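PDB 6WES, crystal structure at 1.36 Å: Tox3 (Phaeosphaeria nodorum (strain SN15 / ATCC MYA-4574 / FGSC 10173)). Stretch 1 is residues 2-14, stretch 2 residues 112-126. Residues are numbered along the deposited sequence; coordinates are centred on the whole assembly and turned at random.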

ATOM      1  N   ILE A   2     -19.784 -18.090  -8.282  1.00 12.52           N
ATOM      2  CA  ILE A   2     -18.674 -17.237  -7.862  1.00 11.70           C
ATOM      3  C   ILE A   2     -18.743 -17.000  -6.358  1.00 10.89           C
ATOM      4  O   ILE A   2     -19.647 -16.327  -5.857  1.00 13.63           O
ATOM      5  CB  ILE A   2     -18.683 -15.902  -8.619  1.00 12.26           C
ATOM      6  CG1 ILE A   2     -18.728 -16.140 -10.134  1.00 17.14           C
ATOM      7  CG2 ILE A   2     -17.484 -15.049  -8.212  1.00 12.72           C
ATOM      8  CD1 ILE A   2     -17.484 -16.710 -10.705  1.00 23.24           C
ATOM      9  N   LYS A   3     -17.767 -17.515  -5.629  1.00 10.51           N
ATOM     10  CA  LYS A   3     -17.615 -17.179  -4.219  1.00 11.13           C
ATOM     11  C   LYS A   3     -16.996 -15.793  -4.096  1.00 10.75           C
ATOM     12  O   LYS A   3     -16.120 -15.417  -4.881  1.00 12.55           O
ATOM     13  CB  LYS A   3     -16.673 -18.174  -3.533  1.00 13.23           C
ATOM     14  CG  LYS A   3     -17.210 -19.572  -3.354  1.00 18.84           C
ATOM     15  CD  LYS A   3     -17.874 -19.694  -2.034  1.00 21.46           C
ATOM     16  CE  LYS A   3     -17.915 -21.145  -1.602  1.00 20.54           C
ATOM     17  NZ  LYS A   3     -19.038 -21.260  -0.646  1.00 21.61           N
ATOM     18  N   ALA A   4     -17.438 -15.043  -3.097  1.00 10.14           N
ATOM     19  CA  ALA A   4     -16.858 -13.753  -2.747  1.00 10.81           C
ATOM     20  C   ALA A   4     -15.859 -13.925  -1.612  1.00  9.60           C
ATOM     21  O   ALA A   4     -16.127 -14.638  -0.639  1.00 11.95           O
ATOM     22  CB  ALA A   4     -17.955 -12.789  -2.288  1.00 11.88           C
ATOM     23  N   ASN A   5     -14.728 -13.227  -1.706  1.00  9.54           N
ATOM     24  CA  ASN A   5     -13.757 -13.254  -0.625  1.00 10.32           C
ATOM     25  C   ASN A   5     -13.139 -11.877  -0.477  1.00 11.60           C
ATOM     26  O   ASN A   5     -12.907 -11.181  -1.466  1.00 10.85           O
ATOM     27  CB  ASN A   5     -12.600 -14.223  -0.908  1.00 11.09           C
ATOM     28  CG  ASN A   5     -13.044 -15.642  -1.052  1.00 11.28           C
ATOM     29  OD1 ASN A   5     -13.271 -16.354  -0.041  1.00 13.65           O
ATOM     30  ND2 ASN A   5     -13.168 -16.096  -2.283  1.00 11.00           N
ATOM     31  N   ASP A   6     -12.840 -11.491   0.753  1.00 11.60           N
ATOM     32  CA  ASP A   6     -12.108 -10.257   0.983  1.00 10.84           C
ATOM     33  C   ASP A   6     -11.127 -10.447   2.127  1.00 12.15           C
ATOM     34  O   ASP A   6     -11.307 -11.308   3.008  1.00 14.38           O
ATOM     35  CB  ASP A   6     -13.047  -9.082   1.266  1.00 15.61           C
ATOM     36  CG  ASP A   6     -13.860  -9.280   2.531  1.00 24.00           C
ATOM     37  OD1 ASP A   6     -13.419  -8.798   3.594  1.00 25.28           O
ATOM     38  OD2 ASP A   6     -14.931  -9.935   2.470  1.00 26.01           O
ATOM     39  N   ILE A   7     -10.069  -9.651   2.091  1.00 10.52           N
ATOM     40  CA  ILE A   7      -9.071  -9.687   3.147  1.00 11.19           C
ATOM     41  C   ILE A   7      -8.500  -8.290   3.255  1.00 11.62           C
ATOM     42  O   ILE A   7      -8.354  -7.584   2.256  1.00 11.62           O
ATOM     43  CB  ILE A   7      -7.967 -10.741   2.858  1.00 13.69           C
ATOM     44  CG1 ILE A   7      -6.904 -10.765   3.968  1.00 19.25           C
ATOM     45  CG2 ILE A   7      -7.285 -10.470   1.537  1.00 14.00           C
ATOM     46  CD1 ILE A   7      -7.299 -11.526   5.206  1.00 25.59           C
ATOM     47  N   ASN A   8      -8.140  -7.901   4.465  1.00 11.58           N
ATOM     48  CA  ASN A   8      -7.571  -6.593   4.724  1.00 13.08           C
ATOM     49  C   ASN A   8      -6.129  -6.742   5.167  1.00 12.56           C
ATOM     50  O   ASN A   8      -5.768  -7.715   5.834  1.00 14.35           O
ATOM     51  CB  ASN A   8      -8.373  -5.854   5.800  1.00 19.59           C
ATOM     52  CG  ASN A   8      -9.617  -5.178   5.235  1.00 28.01           C
ATOM     53  OD1 ASN A   8      -9.724  -3.943   5.210  1.00 28.89           O
ATOM     54  ND2 ASN A   8     -10.551  -5.985   4.755  1.00 31.05           N
ATOM     55  N   PHE A   9      -5.306  -5.763   4.801  1.00  9.66           N
ATOM     56  CA  PHE A   9      -3.939  -5.652   5.272  1.00 12.23           C
ATOM     57  C   PHE A   9      -3.680  -4.222   5.719  1.00 10.65           C
ATOM     58  O   PHE A   9      -4.319  -3.271   5.248  1.00 12.06           O
ATOM     59  CB  PHE A   9      -2.944  -5.950   4.139  1.00 14.74           C
ATOM     60  CG  PHE A   9      -3.115  -7.306   3.522  1.00 15.61           C
ATOM     61  CD1 PHE A   9      -2.962  -8.467   4.289  1.00 17.46           C
ATOM     62  CD2 PHE A   9      -3.470  -7.435   2.198  1.00 16.22           C
ATOM     63  CE1 PHE A   9      -3.132  -9.730   3.717  1.00 18.21           C
ATOM     64  CE2 PHE A   9      -3.631  -8.690   1.632  1.00 15.83           C
ATOM     65  CZ  PHE A   9      -3.455  -9.833   2.384  1.00 19.78           C
ATOM     66  N   GLY A  10      -2.711  -4.068   6.610  1.00 10.63           N
ATOM     67  CA  GLY A  10      -2.331  -2.739   7.034  1.00 10.39           C
ATOM     68  C   GLY A  10      -0.878  -2.715   7.457  1.00 11.42           C
ATOM     69  O   GLY A  10      -0.395  -3.656   8.108  1.00 13.26           O
ATOM     70  N   THR A  11      -0.166  -1.649   7.118  1.00 10.71           N
ATOM     71  CA  THR A  11       1.219  -1.462   7.529  1.00 10.14           C
ATOM     72  C   THR A  11       1.396  -0.055   8.076  1.00  9.11           C
ATOM     73  O   THR A  11       0.984   0.933   7.440  1.00 10.50           O
ATOM     74  CB  THR A  11       2.163  -1.732   6.359  1.00 10.58           C
ATOM     75  OG1 THR A  11       1.917  -3.069   5.889  1.00 12.21           O
ATOM     76  CG2 THR A  11       3.625  -1.571   6.768  1.00 10.17           C
ATOM     77  N   ARG A  12       2.020   0.032   9.241  1.00 10.48           N
ATOM     78  CA  ARG A  12       2.421   1.292   9.845  1.00 10.07           C
ATOM     79  C   ARG A  12       3.909   1.476   9.582  1.00 10.69           C
ATOM     80  O   ARG A  12       4.683   0.510   9.639  1.00 12.02           O
ATOM     81  CB  ARG A  12       2.172   1.227  11.364  1.00 11.88           C
ATOM     82  CG  ARG A  12       2.742   2.383  12.189  1.00 12.30           C
ATOM     83  CD  ARG A  12       2.210   2.366  13.617  1.00 14.53           C
ATOM     84  NE  ARG A  12       0.752   2.507  13.628  1.00 13.93           N
ATOM     85  CZ  ARG A  12      -0.009   2.392  14.720  1.00 14.49           C
ATOM     86  NH1 ARG A  12       0.560   2.124  15.891  1.00 17.76           N
ATOM     87  NH2 ARG A  12      -1.322   2.559  14.643  1.00 15.56           N
ATOM     88  N   SER A  13       4.333   2.714   9.369  1.00  9.23           N
ATOM     89  CA  SER A  13       5.752   2.964   9.166  1.00  9.96           C
ATOM     90  C   SER A  13       6.121   4.334   9.711  1.00  9.59           C
ATOM     91  O   SER A  13       5.262   5.201   9.895  1.00 10.69           O
ATOM     92  CB  SER A  13       6.132   2.887   7.684  1.00 10.82           C
ATOM     93  OG  SER A  13       5.429   3.847   6.908  1.00 11.38           O
ATOM     94  N   VAL A  14       7.412   4.526   9.960  1.00  9.83           N
ATOM     95  CA  VAL A  14       7.958   5.794  10.439  1.00  9.28           C
ATOM     96  C   VAL A  14       9.146   6.142   9.550  1.00  9.94           C
ATOM     97  O   VAL A  14       9.986   5.271   9.266  1.00 10.34           O
ATOM     98  CB  VAL A  14       8.426   5.685  11.908  1.00  9.94           C
ATOM     99  CG1 VAL A  14       9.013   7.013  12.405  1.00 10.49           C
ATOM    100  CG2 VAL A  14       7.266   5.232  12.790  1.00 13.12           C
ATOM    101  N   HIS A 112      -9.138 -26.250  -3.871  1.00 11.79           N
ATOM    102  CA  HIS A 112     -10.122 -26.984  -4.652  1.00 12.90           C
ATOM    103  C   HIS A 112     -11.527 -26.408  -4.499  1.00 14.40           C
ATOM    104  O   HIS A 112     -12.336 -26.519  -5.432  1.00 16.86           O
ATOM    105  CB  HIS A 112     -10.051 -28.473  -4.308  1.00 15.74           C
ATOM    106  CG  HIS A 112      -8.777 -29.113  -4.768  1.00 20.16           C
ATOM    107  ND1 HIS A 112      -7.631 -29.131  -4.000  1.00 24.38           N
ATOM    108  CD2 HIS A 112      -8.449 -29.693  -5.946  1.00 23.13           C
ATOM    109  CE1 HIS A 112      -6.661 -29.725  -4.671  1.00 23.16           C
ATOM    110  NE2 HIS A 112      -7.132 -30.075  -5.855  1.00 24.13           N
ATOM    111  N   ASN A 113     -11.827 -25.765  -3.365  1.00 11.44           N
ATOM    112  CA  ASN A 113     -13.174 -25.302  -3.053  1.00 13.34           C
ATOM    113  C   ASN A 113     -13.302 -23.794  -2.994  1.00 13.79           C
ATOM    114  O   ASN A 113     -14.414 -23.276  -3.153  1.00 14.27           O
ATOM    115  CB  ASN A 113     -13.625 -25.839  -1.685  1.00 17.83           C
ATOM    116  CG  ASN A 113     -13.575 -27.348  -1.606  1.00 24.45           C
ATOM    117  OD1 ASN A 113     -14.028 -28.030  -2.510  1.00 24.17           O
ATOM    118  ND2 ASN A 113     -13.002 -27.871  -0.522  1.00 28.61           N
ATOM    119  N   ASN A 114     -12.210 -23.088  -2.741  1.00 10.13           N
ATOM    120  CA  ASN A 114     -12.215 -21.635  -2.589  1.00  9.78           C
ATOM    121  C   ASN A 114     -10.749 -21.214  -2.541  1.00 10.09           C
ATOM    122  O   ASN A 114      -9.838 -22.050  -2.626  1.00 10.00           O
ATOM    123  CB  ASN A 114     -12.958 -21.232  -1.308  1.00 11.27           C
ATOM    124  CG  ASN A 114     -13.462 -19.799  -1.329  1.00 11.48           C
ATOM    125  OD1 ASN A 114     -13.154 -19.027  -2.220  1.00 10.17           O
ATOM    126  ND2 ASN A 114     -14.262 -19.450  -0.333  1.00 12.44           N
ATOM    127  N   ILE A 115     -10.519 -19.909  -2.407  1.00  9.49           N
ATOM    128  CA  ILE A 115      -9.148 -19.411  -2.219  1.00  9.00           C
ATOM    129  C   ILE A 115      -8.556 -19.980  -0.929  1.00  9.19           C
ATOM    130  O   ILE A 115      -9.260 -20.452  -0.028  1.00 10.42           O
ATOM    131  CB  ILE A 115      -9.099 -17.877  -2.185  1.00 10.05           C
ATOM    132  CG1 ILE A 115      -9.815 -17.325  -0.952  1.00 12.50           C
ATOM    133  CG2 ILE A 115      -9.639 -17.299  -3.516  1.00  9.56           C
ATOM    134  CD1 ILE A 115      -9.472 -15.850  -0.704  1.00 14.01           C
ATOM    135  N   TYR A 116      -7.237 -19.881  -0.826  1.00  9.51           N
ATOM    136  CA  TYR A 116      -6.546 -20.243   0.413  1.00  9.37           C
ATOM    137  C   TYR A 116      -5.304 -19.376   0.430  1.00 11.65           C
ATOM    138  O   TYR A 116      -4.538 -19.397  -0.540  1.00 10.98           O
ATOM    139  CB  TYR A 116      -6.145 -21.718   0.417  1.00 10.33           C
ATOM    140  CG  TYR A 116      -5.818 -22.281   1.776  1.00 10.33           C
ATOM    141  CD1 TYR A 116      -6.709 -23.125   2.421  1.00 11.36           C
ATOM    142  CD2 TYR A 116      -4.627 -21.953   2.407  1.00 12.62           C
ATOM    143  CE1 TYR A 116      -6.426 -23.673   3.667  1.00 12.22           C
ATOM    144  CE2 TYR A 116      -4.328 -22.502   3.677  1.00 12.81           C
ATOM    145  CZ  TYR A 116      -5.245 -23.331   4.284  1.00 11.19           C
ATOM    146  OH  TYR A 116      -4.964 -23.887   5.517  1.00 14.06           O
ATOM    147  N   LEU A 117      -5.142 -18.562   1.473  1.00 10.99           N
ATOM    148  CA  LEU A 117      -4.059 -17.588   1.531  1.00 10.98           C
ATOM    149  C   LEU A 117      -2.967 -18.029   2.491  1.00 11.85           C
ATOM    150  O   LEU A 117      -3.172 -18.881   3.355  1.00 13.77           O
ATOM    151  CB  LEU A 117      -4.579 -16.206   1.944  1.00 11.94           C
ATOM    152  CG  LEU A 117      -5.776 -15.724   1.119  1.00 11.64           C
ATOM    153  CD1 LEU A 117      -6.221 -14.374   1.681  1.00 14.48           C
ATOM    154  CD2 LEU A 117      -5.458 -15.619  -0.365  1.00 11.83           C
ATOM    155  N   THR A 118      -1.779 -17.446   2.293  1.00 12.60           N
ATOM    156  CA  THR A 118      -0.686 -17.657   3.205  1.00 13.94           C
ATOM    157  C   THR A 118      -0.478 -16.396   4.026  1.00 11.86           C
ATOM    158  O   THR A 118      -0.848 -15.305   3.591  1.00 16.08           O
ATOM    159  CB  THR A 118       0.581 -18.006   2.413  1.00 16.58           C
ATOM    160  OG1 THR A 118       0.847 -16.999   1.444  1.00 18.54           O
ATOM    161  CG2 THR A 118       0.367 -19.336   1.691  1.00 18.39           C
ATOM    162  N   PRO A 119       0.086 -16.500   5.221  1.00 14.03           N
ATOM    163  CA  PRO A 119       0.135 -15.326   6.109  1.00 13.95           C
ATOM    164  C   PRO A 119       0.994 -14.220   5.524  1.00 15.77           C
ATOM    165  O   PRO A 119       2.090 -14.470   4.999  1.00 17.51           O
ATOM    166  CB  PRO A 119       0.757 -15.885   7.398  1.00 16.52           C
ATOM    167  CG  PRO A 119       0.411 -17.338   7.366  1.00 18.46           C
ATOM    168  CD  PRO A 119       0.475 -17.735   5.921  1.00 16.43           C
ATOM    169  N   PRO A 120       0.534 -12.988   5.599  1.00 17.49           N
ATOM    170  CA  PRO A 120       1.306 -11.883   5.043  1.00 17.10           C
ATOM    171  C   PRO A 120       2.399 -11.429   5.993  1.00 15.52           C
ATOM    172  O   PRO A 120       2.348 -11.645   7.204  1.00 16.67           O
ATOM    173  CB  PRO A 120       0.256 -10.782   4.922  1.00 17.48           C
ATOM    174  CG  PRO A 120      -0.635 -11.029   6.080  1.00 19.63           C
ATOM    175  CD  PRO A 120      -0.733 -12.528   6.196  1.00 19.15           C
ATOM    176  N   ASN A 121       3.387 -10.760   5.407  1.00 16.48           N
ATOM    177  CA  ASN A 121       4.426 -10.102   6.166  1.00 16.70           C
ATOM    178  C   ASN A 121       4.459  -8.629   5.788  1.00 16.38           C
ATOM    179  O   ASN A 121       4.260  -8.296   4.621  1.00 17.08           O
ATOM    180  CB  ASN A 121       5.790 -10.717   5.852  1.00 18.89           C
ATOM    181  CG  ASN A 121       5.847 -12.196   6.203  1.00 24.11           C
ATOM    182  OD1 ASN A 121       5.776 -12.568   7.379  1.00 21.98           O
ATOM    183  ND2 ASN A 121       5.933 -13.046   5.182  1.00 27.55           N
ATOM    184  N   PRO A 122       4.705  -7.734   6.739  1.00 17.27           N
ATOM    185  CA  PRO A 122       4.863  -6.316   6.386  1.00 14.43           C
ATOM    186  C   PRO A 122       6.006  -6.163   5.405  1.00 13.49           C
ATOM    187  O   PRO A 122       7.042  -6.827   5.516  1.00 15.59           O
ATOM    188  CB  PRO A 122       5.192  -5.652   7.726  1.00 16.05           C
ATOM    189  CG  PRO A 122       4.698  -6.647   8.771  1.00 18.27           C
ATOM    190  CD  PRO A 122       4.899  -7.994   8.172  1.00 16.01           C
ATOM    191  N   GLN A 123       5.795  -5.309   4.412  1.00 11.69           N
ATOM    192  CA  GLN A 123       6.824  -5.026   3.429  1.00 12.26           C
ATOM    193  C   GLN A 123       7.340  -3.613   3.627  1.00 10.93           C
ATOM    194  O   GLN A 123       6.586  -2.703   3.998  1.00 10.89           O
ATOM    195  CB  GLN A 123       6.293  -5.207   2.018  1.00 14.19           C
ATOM    196  CG  GLN A 123       6.209  -6.689   1.638  1.00 19.46           C
ATOM    197  CD  GLN A 123       5.879  -6.849   0.182  1.00 27.34           C
ATOM    198  OE1 GLN A 123       4.711  -6.981  -0.171  1.00 26.46           O
ATOM    199  NE2 GLN A 123       6.892  -6.804  -0.678  1.00 30.83           N
ATOM    200  N   ARG A 124       8.627  -3.444   3.385  1.00 10.99           N
ATOM    201  CA  ARG A 124       9.283  -2.158   3.612  1.00 10.59           C
ATOM    202  C   ARG A 124       8.776  -1.107   2.635  1.00 10.87           C
ATOM    203  O   ARG A 124       8.859  -1.306   1.411  1.00 12.43           O
ATOM    204  CB  ARG A 124      10.790  -2.332   3.422  1.00 13.25           C
ATOM    205  CG  ARG A 124      11.627  -1.082   3.731  1.00 14.95           C
ATOM    206  CD  ARG A 124      13.142  -1.361   3.527  1.00 19.25           C
ATOM    207  NE  ARG A 124      13.965  -0.169   3.762  1.00 25.45           N
ATOM    208  CZ  ARG A 124      15.259  -0.201   4.076  1.00 30.60           C
ATOM    209  NH1 ARG A 124      15.895  -1.361   4.192  1.00 30.51           N
ATOM    210  NH2 ARG A 124      15.919   0.931   4.285  1.00 30.60           N
ATOM    211  N   PRO A 125       8.251   0.016   3.110  1.00  9.61           N
ATOM    212  CA  PRO A 125       7.840   1.108   2.228  1.00 10.47           C
ATOM    213  C   PRO A 125       8.997   2.081   2.028  1.00 12.44           C
ATOM    214  O   PRO A 125      10.054   1.954   2.645  1.00 16.05           O
ATOM    215  CB  PRO A 125       6.739   1.780   3.046  1.00 12.84           C
ATOM    216  CG  PRO A 125       7.225   1.631   4.489  1.00 12.75           C
ATOM    217  CD  PRO A 125       7.925   0.275   4.534  1.00 11.97           C
ATOM    218  N   THR A 126       8.789   3.048   1.143  1.00  9.79           N
ATOM    219  CA  THR A 126       9.700   4.176   1.013  1.00 11.41           C
ATOM    220  C   THR A 126       8.899   5.467   1.062  1.00 10.90           C
ATOM    221  O   THR A 126       7.742   5.511   0.637  1.00 12.43           O
ATOM    222  CB  THR A 126      10.493   4.125  -0.288  1.00 13.17           C
ATOM    223  OG1 THR A 126       9.599   4.156  -1.413  1.00 16.24           O
ATOM    224  CG2 THR A 126      11.358   2.862  -0.335  1.00 18.38           C
TER
HETATM  225  O   HOH W   1     -16.084 -17.206   0.404  1.00 18.90           O
HETATM  226  O   HOH W   2       2.979  -4.452   3.723  1.00 11.21           O

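The contact follows a simple rule: two strand segments, 2-3 and 6-14, with a short break at Ala-4 and Asn-5, offer alternate residues to a companion that has no regular secondary structure. The two stretches run in nearly the same direction, 18° apart, and Lys-3, Asn-5, Ile-7, Phe-9, Thr-11 and Ser-13 all point their CA-to-CB bonds toward the partner. No backbone-to-backbone hydrogen bond links them, and side chains and waters bridge most of the gap.

Asn-5 and Asn-114, which have the most surface covered, form the main polar site. Their amides meet head to head. Asn-5 ND2 donates to Asn-114 OD1 at 2.9 Å with a good angle of 150°, whereas the return bond, from Asn-114 ND2 to Asn-5 OD1 at 3.3 Å, is weak, its angle only 126°. The pair is therefore lopsided rather than an ideal two-bond ring. Asn-114 OD1 also accepts from the backbone N of Ile-115 at 2.8 Å, a bond that helps hold this amide in place within an irregular segment. A water extends the network, accepting from Asn-114 ND2 (3.0 Å) and donating to Ala-4 O (2.8 Å). Asn-5 serves apolar packing too: its CB lies 3.5 Å from Ile-115 CD1.

Thr-11, buried and next in covered area, works differently. It makes no direct hydrogen bond to the other segment; its OG1 is hydrogen-bonded at 2.8 Å to a water that accepts from Gln-123 N at 3.0 Å. Here the CA atoms of Thr-11 and Pro-122 come within 6.2 Å, yet the polar link still passes through solvent, while Thr-11 CG2 rests 4.2 Å from Gln-123 O.

Between these polar sites the packing is apolar. Ile-7 CG2 meets Leu-117 CD1 at 4.0 Å, and the Phe-9 ring meets Pro-120 obliquely, CE1 to CG at 3.7 Å. Farther along, Ser-13 CB packs 3.6 Å from Pro-125 CG.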